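Local coordinates for rusticyanin (Thiobacillus ferrooxidans, PDB 2CAK), which carries electrons from cytochrome c552 to the A-type oxidase in the periplasmic iron respiratory chain, using a single bound copper ion, at residues A1-W6 / A106-S111; D72-N77 / Y121-W126; Q90-Y95 / T132-C137; Y95-V100 / H142-M147. All coordinates share one frame; numbering follows the deposited sequence. Where two conformers were deposited one is given.

In the fold
From the N terminus, contact 1 brings residues 1-6 back against 106-111, closing the longest loop of the four, about a hundred residues. Contact 2 pairs strands 70-77 and 119-126 in one sheet of the sandwich, and Asp3 and Thr5 of contact 1 reach it through Thr122. The loop after strand 87-89 then runs along strand 131-136 in contact 3 and, passing through the shared Tyr95, meets the copper-binding loop 142-147 in contact 4. None of these closures nests: every pair of contacts crosses along the chain. Contacts 3 and 4 both touch the copper. Trp126 packs on Tyr133, joining contacts 2 and 3 from opposite sides of the molecule's centre.

Contact 1: A1-W6 / A106-S111; sequences ALDTTW and AGTGFS
Trp6 lays one face of its indole over Ser111, at the far end of a pairing between the N-terminal residues and 106-111. Its CB points toward 106-111, and with CG anti to the carbonyl carbon (chi1 -56°) the ring is carried across the gap. On the pyrrole side NE1 donates, in the ring plane, to a water whose O is 2.9 Å away; the same water donates to Phe110 O, bridging ring and backbone. Next along the ring, CZ2 lies 3.5 Å from Ser111 CA, which sits over the six-membered ring in a CH-pi contact, while Gly109 O meets CZ2 at the ring edge. At the tip, CH2 touches Ser111 CB at 3.5 Å and has Thr108 OG1 beside it near the ring plane.

Nearer the N terminus the backbones form a single bridge. Asp3 N donates an almost straight bond to Gly107 O (2.9 Å, 170° at the hydrogen), and Gly109 N returns one to Asp3 O (3.0 Å), approaching from above the carbonyl plane. Leu2 CD1 packs 3.7 Å from Thr108 O. Asp3 OD1 accepts from Thr5 N in an Asx turn, and its OD2 bonds to Thr122 OG1. The N-terminal segment thus lies between strand 106-107, at the edge of one sheet, and strand 119-126 of the other, just before it enters strand 7-9.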
loop_
_atom_site.group_PDB
_atom_site.type_symbol
_atom_site.label_atom_id
_atom_site.label_comp_id
_atom_site.label_asym_id
_atom_site.label_seq_id
_atom_site.Cartn_x
_atom_site.Cartn_y
_atom_site.Cartn_z
ATOM N N ALA A 1 -10.881 14.150 -0.834
ATOM C CA ALA A 1 -9.846 14.221 0.185
ATOM C C ALA A 1 -8.949 13.010 0.076
ATOM O O ALA A 1 -8.306 12.703 1.069
ATOM C CB ALA A 1 -10.453 14.282 1.582
ATOM N N LEU A 2 -8.795 12.303 -1.017
ATOM C CA LEU A 2 -7.675 11.361 -1.084
ATOM C C LEU A 2 -6.389 12.097 -1.458
ATOM O O LEU A 2 -6.410 13.208 -1.962
ATOM C CB LEU A 2 -7.986 10.293 -2.123
ATOM C CG LEU A 2 -9.196 9.404 -1.817
ATOM C CD1 LEU A 2 -9.566 8.648 -3.082
ATOM C CD2 LEU A 2 -8.911 8.463 -0.644
ATOM N N ASP A 3 -5.240 11.456 -1.197
ATOM C CA ASP A 3 -3.957 11.997 -1.595
ATOM C C ASP A 3 -3.761 11.778 -3.091
ATOM O O ASP A 3 -3.723 10.634 -3.570
ATOM C CB ASP A 3 -2.843 11.277 -0.792
ATOM C CG ASP A 3 -1.449 11.548 -1.307
ATOM O OD1 ASP A 3 -1.185 12.491 -2.039
ATOM O OD2 ASP A 3 -0.597 10.690 -0.925
ATOM N N THR A 4 -3.651 12.888 -3.820
ATOM C CA THR A 4 -3.559 12.850 -5.255
ATOM C C THR A 4 -2.316 13.641 -5.723
ATOM O O THR A 4 -2.243 14.092 -6.851
ATOM C CB THR A 4 -4.822 13.437 -5.937
ATOM O OG1 THR A 4 -4.898 14.836 -5.609
ATOM C CG2 THR A 4 -6.104 12.890 -5.363
ATOM N N THR A 5 -1.317 13.736 -4.849
ATOM C CA THR A 5 -0.074 14.433 -5.190
ATOM C C THR A 5 1.064 13.455 -5.386
ATOM O O THR A 5 1.412 12.751 -4.465
ATOM C CB THR A 5 0.315 15.424 -4.069
ATOM O OG1 THR A 5 -0.716 16.393 -3.915
ATOM C CG2 THR A 5 1.535 16.132 -4.559
ATOM N N TRP A 6 1.647 13.423 -6.563
ATOM C CA TRP A 6 2.615 12.407 -6.980
ATOM C C TRP A 6 3.943 13.077 -7.345
ATOM O O TRP A 6 3.957 14.165 -7.915
ATOM C CB TRP A 6 2.056 11.580 -8.147
ATOM C CG TRP A 6 0.741 10.939 -7.810
ATOM C CD1 TRP A 6 -0.506 11.470 -8.019
ATOM C CD2 TRP A 6 0.522 9.666 -7.177
ATOM N NE1 TRP A 6 -1.460 10.616 -7.558
ATOM C CE2 TRP A 6 -0.847 9.483 -7.048
ATOM C CE3 TRP A 6 1.353 8.652 -6.765
ATOM C CZ2 TRP A 6 -1.423 8.367 -6.488
ATOM C CZ3 TRP A 6 0.810 7.516 -6.187
ATOM C CH2 TRP A 6 -0.589 7.383 -6.061
ATOM N N ALA A 106 -7.930 6.660 4.868
ATOM C CA ALA A 106 -6.713 7.226 4.376
ATOM C C ALA A 106 -6.329 6.531 3.082
ATOM O O ALA A 106 -6.636 5.362 2.915
ATOM C CB ALA A 106 -5.563 7.013 5.380
ATOM N N GLY A 107 -5.674 7.262 2.187
ATOM C CA GLY A 107 -5.217 6.583 0.972
ATOM C C GLY A 107 -5.075 7.578 -0.185
ATOM O O GLY A 107 -5.144 8.785 -0.048
ATOM N N THR A 108 -4.839 6.953 -1.339
ATOM C CA THR A 108 -4.488 7.652 -2.563
ATOM C C THR A 108 -5.612 7.562 -3.611
ATOM O O THR A 108 -6.486 6.689 -3.607
ATOM C CB THR A 108 -3.189 7.133 -3.182
ATOM O OG1 THR A 108 -3.420 5.916 -3.890
ATOM C CG2 THR A 108 -2.089 6.877 -2.158
ATOM N N GLY A 109 -5.525 8.486 -4.574
ATOM C CA GLY A 109 -6.194 8.317 -5.844
ATOM C C GLY A 109 -5.481 7.325 -6.724
ATOM O O GLY A 109 -4.547 6.627 -6.345
ATOM N N PHE A 110 -5.920 7.288 -7.990
ATOM C CA PHE A 110 -5.216 6.462 -8.962
ATOM C C PHE A 110 -3.860 7.084 -9.297
ATOM O O PHE A 110 -3.713 8.292 -9.492
ATOM C CB PHE A 110 -6.087 6.274 -10.224
ATOM C CG PHE A 110 -7.365 5.505 -9.945
ATOM C CD1 PHE A 110 -7.335 4.183 -9.592
ATOM C CD2 PHE A 110 -8.586 6.131 -10.034
ATOM C CE1 PHE A 110 -8.490 3.477 -9.277
ATOM C CE2 PHE A 110 -9.731 5.432 -9.710
ATOM C CZ PHE A 110 -9.714 4.088 -9.312
ATOM N N SER A 111 -2.831 6.214 -9.345
ATOM C CA SER A 111 -1.457 6.650 -9.565
ATOM C C SER A 111 -1.172 6.867 -11.038
ATOM O O SER A 111 -1.836 6.278 -11.929
ATOM C CB SER A 111 -0.499 5.620 -9.052
ATOM O OG SER A 111 -0.590 4.361 -9.716
HETATM O O HOH W 1 -4.375 10.500 -7.878
#

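Contact 2: D72-N77 / Y121-W126; sequences DVTFIN and YTNFTW. Unlike the reference sequence in segment 121-126: Asn123 (reference Asp).
Phe124 spreads one face of its ring over Val73, whose CB stands 3.9 Å from the ring centroid in a CH-pi contact, 19° off the ring normal. The two belong to neighbouring antiparallel strands in one sheet of the cupredoxin beta-sandwich. Placing CG between the backbone N and the carbonyl carbon (chi1 65°) swings the Phe124 ring back over its partner. Both methyls of Val73 lie on that same face, CG1 against CE2 and CG2 against CE1.

Val73 and Phe124 form one hydrogen-bonded pair and Phe75 and Thr122 the next, each with two backbone bonds; the bond from Val73 N to Phe124 O is 2.9 Å long. Between these bonds lie CA-H...O contacts, such as Asn123 CA to Val73 O at 3.2 Å. Phe75, on the same face as Val73, sends its ring toward the copper ligand His84. Thr122 turns its hydroxyl to Thr5 O and Asp3 OD2 in the N-terminal segment.

On the other face Asp72, Thr74 and Ile76 stand beside Thr125, Asn123 and Tyr121. Only a weak bond links Thr125 OG1 to Asp72 OD1. Helix 11-18 covers Ile76 through Val14, Met17 and Leu18, and within the strand pair Ile76 CG1 meets Tyr121 CB at 3.9 Å.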
loop_
_atom_site.group_PDB
_atom_site.type_symbol
_atom_site.label_atom_id
_atom_site.label_comp_id
_atom_site.label_asym_id
_atom_site.label_seq_id
_atom_site.Cartn_x
_atom_site.Cartn_y
_atom_site.Cartn_z
ATOM N N ASP A 72 3.623 6.507 8.591
ATOM C CA ASP A 72 4.016 7.185 7.378
ATOM C C ASP A 72 4.039 6.181 6.238
ATOM O O ASP A 72 4.847 5.241 6.294
ATOM C CB ASP A 72 5.370 7.845 7.525
ATOM C CG ASP A 72 5.398 9.036 8.479
ATOM O OD1 ASP A 72 4.354 9.626 8.834
ATOM O OD2 ASP A 72 6.504 9.447 8.896
ATOM N N VAL A 73 3.146 6.310 5.272
ATOM C CA VAL A 73 3.067 5.376 4.149
ATOM C C VAL A 73 3.672 6.048 2.910
ATOM O O VAL A 73 3.345 7.169 2.578
ATOM C CB VAL A 73 1.590 4.975 3.860
ATOM C CG1 VAL A 73 1.558 3.988 2.729
ATOM C CG2 VAL A 73 0.954 4.423 5.125
ATOM N N THR A 74 4.556 5.297 2.244
ATOM C CA THR A 74 5.018 5.616 0.924
ATOM C C THR A 74 4.486 4.545 -0.016
ATOM O O THR A 74 4.680 3.344 0.230
ATOM C CB THR A 74 6.555 5.636 0.866
ATOM O OG1 THR A 74 7.076 6.551 1.861
ATOM C CG2 THR A 74 7.093 5.968 -0.507
ATOM N N PHE A 75 3.827 4.950 -1.088
ATOM C CA PHE A 75 3.254 4.044 -2.092
ATOM C C PHE A 75 3.862 4.354 -3.450
ATOM O O PHE A 75 3.846 5.520 -3.889
ATOM C CB PHE A 75 1.733 4.181 -2.161
ATOM C CG PHE A 75 1.083 3.362 -3.261
ATOM C CD1 PHE A 75 1.250 2.002 -3.356
ATOM C CD2 PHE A 75 0.345 3.983 -4.233
ATOM C CE1 PHE A 75 0.722 1.251 -4.414
ATOM C CE2 PHE A 75 -0.205 3.291 -5.253
ATOM C CZ PHE A 75 -0.030 1.943 -5.353
ATOM N N ILE A 76 4.384 3.333 -4.108
ATOM C CA ILE A 76 5.068 3.450 -5.383
ATOM C C ILE A 76 4.371 2.539 -6.384
ATOM O O ILE A 76 4.160 1.370 -6.111
ATOM C CB ILE A 76 6.560 2.999 -5.251
ATOM C CG1 ILE A 76 7.276 3.632 -4.069
ATOM C CG2 ILE A 76 7.272 3.198 -6.585
ATOM C CD1 ILE A 76 8.535 2.939 -3.621
ATOM N N ASN A 77 4.067 3.023 -7.569
ATOM C CA ASN A 77 3.485 2.221 -8.594
ATOM C C ASN A 77 4.567 1.829 -9.614
ATOM O O ASN A 77 4.963 2.631 -10.466
ATOM C CB ASN A 77 2.336 2.913 -9.334
ATOM C CG ASN A 77 1.767 2.100 -10.478
ATOM O OD1 ASN A 77 1.180 2.681 -11.460
ATOM N ND2 ASN A 77 1.917 0.824 -10.442
ATOM N N TYR A 121 5.163 8.007 -7.218
ATOM C CA TYR A 121 5.061 7.659 -5.809
ATOM C C TYR A 121 4.448 8.841 -5.051
ATOM O O TYR A 121 4.461 9.973 -5.477
ATOM C CB TYR A 121 6.380 7.235 -5.189
ATOM C CG TYR A 121 7.380 8.338 -4.959
ATOM C CD1 TYR A 121 8.178 8.829 -5.997
ATOM C CD2 TYR A 121 7.501 8.891 -3.697
ATOM C CE1 TYR A 121 9.092 9.834 -5.769
ATOM C CE2 TYR A 121 8.438 9.907 -3.493
ATOM C CZ TYR A 121 9.220 10.383 -4.497
ATOM O OH TYR A 121 10.113 11.412 -4.271
ATOM N N THR A 122 3.968 8.534 -3.837
ATOM C CA THR A 122 3.437 9.517 -2.931
ATOM C C THR A 122 3.633 9.067 -1.484
ATOM O O THR A 122 3.892 7.889 -1.203
ATOM C CB THR A 122 1.944 9.772 -3.247
ATOM O OG1 THR A 122 1.546 10.985 -2.552
ATOM C CG2 THR A 122 1.070 8.626 -2.866
ATOM N N ASN A 123 3.502 10.066 -0.603
ATOM C CA ASN A 123 3.588 9.835 0.830
ATOM C C ASN A 123 2.334 10.397 1.492
ATOM O O ASN A 123 1.859 11.493 1.131
ATOM C CB ASN A 123 4.775 10.598 1.410
ATOM C CG ASN A 123 6.084 10.013 0.975
ATOM O OD1 ASN A 123 6.803 10.613 0.167
ATOM N ND2 ASN A 123 6.422 8.955 1.625
ATOM N N PHE A 124 1.830 9.685 2.493
ATOM C CA PHE A 124 0.734 10.228 3.316
ATOM C C PHE A 124 0.920 9.703 4.742
ATOM O O PHE A 124 1.602 8.722 4.998
ATOM C CB PHE A 124 -0.667 9.936 2.760
ATOM C CG PHE A 124 -1.050 8.461 2.720
ATOM C CD1 PHE A 124 -1.682 7.841 3.796
ATOM C CD2 PHE A 124 -0.801 7.681 1.604
ATOM C CE1 PHE A 124 -2.014 6.503 3.775
ATOM C CE2 PHE A 124 -1.188 6.352 1.571
ATOM C CZ PHE A 124 -1.802 5.741 2.649
ATOM N N THR A 125 0.297 10.404 5.691
ATOM C CA THR A 125 0.361 10.041 7.091
ATOM C C THR A 125 -0.985 9.526 7.579
ATOM O O THR A 125 -2.057 9.869 7.015
ATOM C CB THR A 125 0.861 11.236 7.930
ATOM O OG1 THR A 125 1.191 10.769 9.239
ATOM C CG2 THR A 125 -0.223 12.230 8.148
ATOM N N TRP A 126 -0.981 8.668 8.565
ATOM C CA TRP A 126 -2.186 8.038 9.081
ATOM C C TRP A 126 -2.039 7.864 10.580
ATOM O O TRP A 126 -0.977 7.417 11.049
ATOM C CB TRP A 126 -2.345 6.681 8.393
ATOM C CG TRP A 126 -3.550 5.882 8.750
ATOM C CD1 TRP A 126 -4.811 6.297 9.035
ATOM C CD2 TRP A 126 -3.567 4.439 8.862
ATOM N NE1 TRP A 126 -5.612 5.223 9.312
ATOM C CE2 TRP A 126 -4.865 4.054 9.213
ATOM C CE3 TRP A 126 -2.630 3.417 8.704
ATOM C CZ2 TRP A 126 -5.258 2.720 9.410
ATOM C CZ3 TRP A 126 -2.994 2.084 8.899
ATOM C CH2 TRP A 126 -4.300 1.751 9.249
#

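Contact 3: Q90-Y95 / T132-C137; sequences QKVPPY and TYYYVC. Unlike the reference sequence in segment 90-95: Gln90 (reference Lys), Val92 (reference Gly). With CU1 (copper (I) ion), chain B.
Pro93 presses its ring edge onto the Tyr134 ring, with CD 3.6 Å from the ring centroid and over the face, in a CH-pi contact. The two side chains cross at about a right angle. Around the same ring, Val92 CG1 approaches CE2, and Tyr95 comes in tip first, its OH 3.1 Å from Tyr134 CB. Tyr95 in turn receives Val136 CG1, off-centre to its ring and 3.7 Å from CZ. At the other end of the contact, the amide of Gln90 stacks on the Tyr133 ring, the two planes 13° apart. In the conformer described here, Gln90 NE2 donates in its own amide plane to Thr132 O (3.0 Å), which it reaches from above the carbonyl plane.

A second shell fixes these groups. Tyr95 OH donates to Lys91 O at 3.0 Å, so the phenol braces the loop across its own bend, where the peptide before Pro94 is cis. One water donates to both Gln90 O and Thr132 O, tying the start of the loop to the strand. Tyr134 also shares backbone bonds with Thr89, while the Tyr133 hydroxyl binds Thr129 O and its ring meets Trp126 edge-to-face.

Beyond Val136 the strand delivers Cys137, whose SG, anti to the backbone N (chi1 178°), binds the copper at 2.2 Å. His84, His142 and Met147 complete the type 1 site, so the loop flanks the strand that leads into the cysteine ligand, as befits the blue copper centre of a cupredoxin.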
loop_
_atom_site.group_PDB
_atom_site.type_symbol
_atom_site.label_atom_id
_atom_site.label_comp_id
_atom_site.label_asym_id
_atom_site.label_seq_id
_atom_site.Cartn_x
_atom_site.Cartn_y
_atom_site.Cartn_z
ATOM N N GLN A 90 -12.253 -0.052 6.389
ATOM C CA GLN A 90 -12.662 -1.083 7.349
ATOM C C GLN A 90 -13.615 -2.110 6.755
ATOM O O GLN A 90 -13.955 -3.088 7.429
ATOM C CB GLN A 90 -13.156 -0.445 8.657
ATOM C CG GLN A 90 -11.898 0.142 9.332
ATOM C CD GLN A 90 -12.101 0.453 10.797
ATOM O OE1 GLN A 90 -12.824 1.414 11.061
ATOM N NE2 GLN A 90 -11.502 -0.318 11.720
ATOM N N LYS A 91 -14.075 -1.932 5.516
ATOM C CA LYS A 91 -14.865 -2.941 4.814
ATOM C C LYS A 91 -13.988 -4.137 4.503
ATOM O O LYS A 91 -12.799 -4.029 4.259
ATOM C CB LYS A 91 -15.494 -2.425 3.530
ATOM C CG LYS A 91 -16.407 -1.205 3.637
ATOM C CD LYS A 91 -17.537 -1.341 4.626
ATOM C CE LYS A 91 -18.587 -0.257 4.374
ATOM N NZ LYS A 91 -18.474 0.836 5.400
ATOM N N VAL A 92 -14.555 -5.320 4.585
ATOM C CA VAL A 92 -13.921 -6.612 4.603
ATOM C C VAL A 92 -14.029 -7.328 3.254
ATOM O O VAL A 92 -15.002 -7.122 2.505
ATOM C CB VAL A 92 -14.552 -7.465 5.734
ATOM C CG1 VAL A 92 -14.403 -6.875 7.137
ATOM C CG2 VAL A 92 -16.043 -7.689 5.480
ATOM N N PRO A 93 -13.091 -8.234 2.963
ATOM C CA PRO A 93 -13.230 -9.141 1.809
ATOM C C PRO A 93 -14.350 -10.130 2.023
ATOM O O PRO A 93 -14.730 -10.392 3.167
ATOM C CB PRO A 93 -11.882 -9.841 1.678
ATOM C CG PRO A 93 -11.264 -9.745 3.005
ATOM C CD PRO A 93 -11.857 -8.538 3.703
ATOM N N PRO A 94 -14.887 -10.722 0.993
ATOM C CA PRO A 94 -14.487 -10.509 -0.395
ATOM C C PRO A 94 -15.018 -9.199 -0.962
ATOM O O PRO A 94 -16.115 -8.740 -0.676
ATOM C CB PRO A 94 -15.138 -11.683 -1.137
ATOM C CG PRO A 94 -16.222 -12.171 -0.241
ATOM C CD PRO A 94 -15.963 -11.726 1.162
ATOM N N TYR A 95 -14.198 -8.639 -1.855
ATOM C CA TYR A 95 -14.523 -7.415 -2.561
ATOM C C TYR A 95 -15.194 -7.691 -3.893
ATOM O O TYR A 95 -14.776 -8.545 -4.676
ATOM C CB TYR A 95 -13.245 -6.547 -2.746
ATOM C CG TYR A 95 -12.666 -6.164 -1.397
ATOM C CD1 TYR A 95 -13.302 -5.234 -0.579
ATOM C CD2 TYR A 95 -11.530 -6.763 -0.933
ATOM C CE1 TYR A 95 -12.773 -4.905 0.671
ATOM C CE2 TYR A 95 -10.952 -6.471 0.281
ATOM C CZ TYR A 95 -11.595 -5.536 1.052
ATOM O OH TYR A 95 -10.988 -5.302 2.242
ATOM N N THR A 132 -9.157 -3.509 13.034
ATOM C CA THR A 132 -8.768 -4.173 11.785
ATOM C C THR A 132 -9.131 -3.312 10.598
ATOM O O THR A 132 -10.246 -2.788 10.531
ATOM C CB THR A 132 -9.408 -5.564 11.707
ATOM O OG1 THR A 132 -8.937 -6.316 12.857
ATOM C CG2 THR A 132 -8.973 -6.242 10.433
ATOM N N TYR A 133 -8.189 -3.198 9.665
ATOM C CA TYR A 133 -8.334 -2.464 8.411
ATOM C C TYR A 133 -7.845 -3.345 7.258
ATOM O O TYR A 133 -7.179 -4.378 7.465
ATOM C CB TYR A 133 -7.565 -1.142 8.449
ATOM C CG TYR A 133 -7.851 -0.228 9.622
ATOM C CD1 TYR A 133 -7.329 -0.475 10.888
ATOM C CD2 TYR A 133 -8.627 0.921 9.479
ATOM C CE1 TYR A 133 -7.602 0.371 11.937
ATOM C CE2 TYR A 133 -8.889 1.779 10.528
ATOM C CZ TYR A 133 -8.365 1.504 11.776
ATOM O OH TYR A 133 -8.647 2.374 12.797
ATOM N N TYR A 134 -8.150 -2.909 6.039
ATOM C CA TYR A 134 -7.658 -3.545 4.843
ATOM C C TYR A 134 -7.098 -2.467 3.903
ATOM O O TYR A 134 -7.670 -1.384 3.848
ATOM C CB TYR A 134 -8.773 -4.307 4.108
ATOM C CG TYR A 134 -9.219 -5.494 4.945
ATOM C CD1 TYR A 134 -8.653 -6.758 4.796
ATOM C CD2 TYR A 134 -10.191 -5.339 5.945
ATOM C CE1 TYR A 134 -9.073 -7.804 5.589
ATOM C CE2 TYR A 134 -10.567 -6.386 6.741
ATOM C CZ TYR A 134 -10.023 -7.625 6.557
ATOM O OH TYR A 134 -10.413 -8.675 7.376
ATOM N N TYR A 135 -6.029 -2.786 3.200
ATOM C CA TYR A 135 -5.527 -1.926 2.131
ATOM C C TYR A 135 -5.907 -2.597 0.800
ATOM O O TYR A 135 -5.736 -3.800 0.651
ATOM C CB TYR A 135 -4.022 -1.648 2.239
ATOM C CG TYR A 135 -3.063 -2.820 2.293
ATOM C CD1 TYR A 135 -2.777 -3.498 3.473
ATOM C CD2 TYR A 135 -2.432 -3.269 1.152
ATOM C CE1 TYR A 135 -1.912 -4.571 3.516
ATOM C CE2 TYR A 135 -1.542 -4.324 1.189
ATOM C CZ TYR A 135 -1.290 -4.968 2.360
ATOM O OH TYR A 135 -0.411 -6.043 2.362
ATOM N N VAL A 136 -6.455 -1.784 -0.122
ATOM C CA VAL A 136 -7.048 -2.265 -1.349
ATOM C C VAL A 136 -6.656 -1.369 -2.498
ATOM O O VAL A 136 -6.391 -0.177 -2.304
ATOM C CB VAL A 136 -8.591 -2.410 -1.258
ATOM C CG1 VAL A 136 -9.043 -3.136 -0.014
ATOM C CG2 VAL A 136 -9.301 -1.061 -1.336
ATOM N N CYS A 137 -6.695 -1.881 -3.705
ATOM C CA CYS A 137 -6.666 -1.120 -4.931
ATOM C C CYS A 137 -8.117 -0.956 -5.459
ATOM O O CYS A 137 -8.889 -1.928 -5.389
ATOM C CB CYS A 137 -5.829 -1.798 -5.996
ATOM S SG CYS A 137 -5.798 -0.929 -7.602
HETATM CU CU CU1 B . -4.704 -2.294 -8.992
HETATM O O HOH W 2 -12.446 -4.277 9.477
#

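Contact 4: Y95-V100 / H142-M147; sequences YAVMPV and HAATGM. With CU1 (copper (I) ion), chain B.
His142 O is gripped by two backbone amides, Met147 N at 3.0 Å and Thr145 N at 3.1 Å, which reach it from opposite faces of its plane and curl the turn that sets Ala143 and Ala144 against Tyr95. This turn belongs to the copper-binding loop of the cupredoxin fold. Together with the bond from Gly146 N to Ala143 O (3.2 Å), it has the bond pattern of a Schellman motif on one short helix-like turn. Gly146 takes the positive phi of 114° that reverses the chain there.

No hydrogen bond links the two segments; they meet through small apolar groups. Ala143 CB, pointing toward the other segment, lies 3.7 Å from Tyr95 CB and comes obliquely to the near end of the tyrosine ring, with Pro99 CG more distant. Ala144 CB meets the backbone instead, 3.4 Å from Tyr95 O, with Ala96 O and Val97 CG2 farther off. The backbones come to 5.0 Å, measured from Tyr95 CA to Ala144 CA. A backbone hydrogen bond between Val97 and Gly141 holds the loops together just ahead of the turn, and Tyr95 also meets Phe148 edge-to-face.

The turn places two metal ligands at its ends. His142 ND1 binds the copper at 2.1 Å, its ring meeting Phe50 edge-to-face. Met147, with CG anti to the backbone N (chi1 -167°) and the chain extended beyond, brings its thioether in at longer range, SD standing 2.9 Å from the copper ion.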
loop_
_atom_site.group_PDB
_atom_site.type_symbol
_atom_site.label_atom_id
_atom_site.label_comp_id
_atom_site.label_asym_id
_atom_site.label_seq_id
_atom_site.Cartn_x
_atom_site.Cartn_y
_atom_site.Cartn_z
ATOM N N TYR A 95 -14.198 -8.639 -1.855
ATOM C CA TYR A 95 -14.523 -7.415 -2.561
ATOM C C TYR A 95 -15.194 -7.691 -3.893
ATOM O O TYR A 95 -14.776 -8.545 -4.676
ATOM C CB TYR A 95 -13.245 -6.547 -2.746
ATOM C CG TYR A 95 -12.666 -6.164 -1.397
ATOM C CD1 TYR A 95 -13.302 -5.234 -0.579
ATOM C CD2 TYR A 95 -11.530 -6.763 -0.933
ATOM C CE1 TYR A 95 -12.773 -4.905 0.671
ATOM C CE2 TYR A 95 -10.952 -6.471 0.281
ATOM C CZ TYR A 95 -11.595 -5.536 1.052
ATOM O OH TYR A 95 -10.988 -5.302 2.242
ATOM N N ALA A 96 -16.224 -6.914 -4.219
ATOM C CA ALA A 96 -16.838 -6.928 -5.533
ATOM C C ALA A 96 -15.935 -6.328 -6.602
ATOM O O ALA A 96 -14.880 -5.749 -6.328
ATOM C CB ALA A 96 -18.154 -6.149 -5.429
ATOM N N VAL A 97 -16.325 -6.481 -7.862
ATOM C CA VAL A 97 -15.548 -5.931 -8.978
ATOM C C VAL A 97 -15.443 -4.420 -8.861
ATOM O O VAL A 97 -14.396 -3.860 -9.135
ATOM C CB VAL A 97 -16.087 -6.435 -10.322
ATOM C CG1 VAL A 97 -15.506 -5.670 -11.509
ATOM C CG2 VAL A 97 -15.790 -7.916 -10.467
ATOM N N MET A 98 -16.523 -3.759 -8.459
ATOM C CA MET A 98 -16.531 -2.365 -8.081
ATOM C C MET A 98 -16.740 -2.292 -6.579
ATOM O O MET A 98 -17.880 -2.294 -6.157
ATOM C CB MET A 98 -17.674 -1.650 -8.821
ATOM C CG MET A 98 -17.494 -1.730 -10.329
ATOM S SD MET A 98 -17.017 -0.179 -10.956
ATOM C CE MET A 98 -16.978 -0.199 -12.688
ATOM N N PRO A 99 -15.646 -2.329 -5.832
ATOM C CA PRO A 99 -15.857 -2.521 -4.421
ATOM C C PRO A 99 -16.451 -1.321 -3.709
ATOM O O PRO A 99 -16.108 -0.190 -3.959
ATOM C CB PRO A 99 -14.451 -2.846 -3.912
ATOM C CG PRO A 99 -13.477 -2.592 -4.984
ATOM C CD PRO A 99 -14.229 -2.366 -6.254
ATOM N N VAL A 100 -17.323 -1.573 -2.731
ATOM C CA VAL A 100 -17.947 -0.566 -1.859
ATOM C C VAL A 100 -17.056 -0.481 -0.632
ATOM O O VAL A 100 -17.072 -1.400 0.197
ATOM C CB VAL A 100 -19.418 -0.917 -1.522
ATOM N N HIS A 142 -9.472 -5.492 -9.400
ATOM C CA HIS A 142 -8.199 -5.856 -8.815
ATOM C C HIS A 142 -8.355 -6.409 -7.393
ATOM O O HIS A 142 -7.741 -7.451 -7.108
ATOM C CB HIS A 142 -7.238 -4.658 -8.842
ATOM C CG HIS A 142 -6.684 -4.377 -10.209
ATOM N ND1 HIS A 142 -5.615 -3.525 -10.397
ATOM C CD2 HIS A 142 -7.080 -4.856 -11.423
ATOM C CE1 HIS A 142 -5.400 -3.511 -11.716
ATOM N NE2 HIS A 142 -6.263 -4.303 -12.365
ATOM N N ALA A 143 -9.102 -5.734 -6.529
ATOM C CA ALA A 143 -9.365 -6.293 -5.211
ATOM C C ALA A 143 -10.050 -7.665 -5.247
ATOM O O ALA A 143 -9.746 -8.522 -4.409
ATOM C CB ALA A 143 -10.113 -5.285 -4.333
ATOM N N ALA A 144 -10.976 -7.796 -6.174
ATOM C CA ALA A 144 -11.698 -9.057 -6.336
ATOM C C ALA A 144 -10.786 -10.209 -6.705
ATOM O O ALA A 144 -11.089 -11.377 -6.439
ATOM C CB ALA A 144 -12.788 -8.884 -7.379
ATOM N N THR A 145 -9.682 -9.886 -7.363
ATOM C CA THR A 145 -8.760 -10.891 -7.801
ATOM C C THR A 145 -7.531 -10.950 -6.921
ATOM O O THR A 145 -6.544 -11.578 -7.348
ATOM C CB THR A 145 -8.416 -10.659 -9.294
ATOM O OG1 THR A 145 -7.964 -9.344 -9.532
ATOM C CG2 THR A 145 -9.703 -10.727 -10.096
ATOM N N GLY A 146 -7.523 -10.342 -5.729
ATOM C CA GLY A 146 -6.496 -10.546 -4.733
ATOM C C GLY A 146 -5.599 -9.381 -4.377
ATOM O O GLY A 146 -4.726 -9.576 -3.526
ATOM N N MET A 147 -5.837 -8.174 -4.947
ATOM C CA MET A 147 -4.966 -7.062 -4.628
ATOM C C MET A 147 -5.456 -6.356 -3.383
ATOM O O MET A 147 -6.101 -5.283 -3.453
ATOM C CB MET A 147 -4.881 -6.091 -5.822
ATOM C CG MET A 147 -3.759 -5.080 -5.695
ATOM S SD MET A 147 -3.405 -4.257 -7.270
ATOM C CE MET A 147 -1.972 -3.249 -6.752
HETATM CU CU CU1 B . -4.704 -2.294 -8.992
#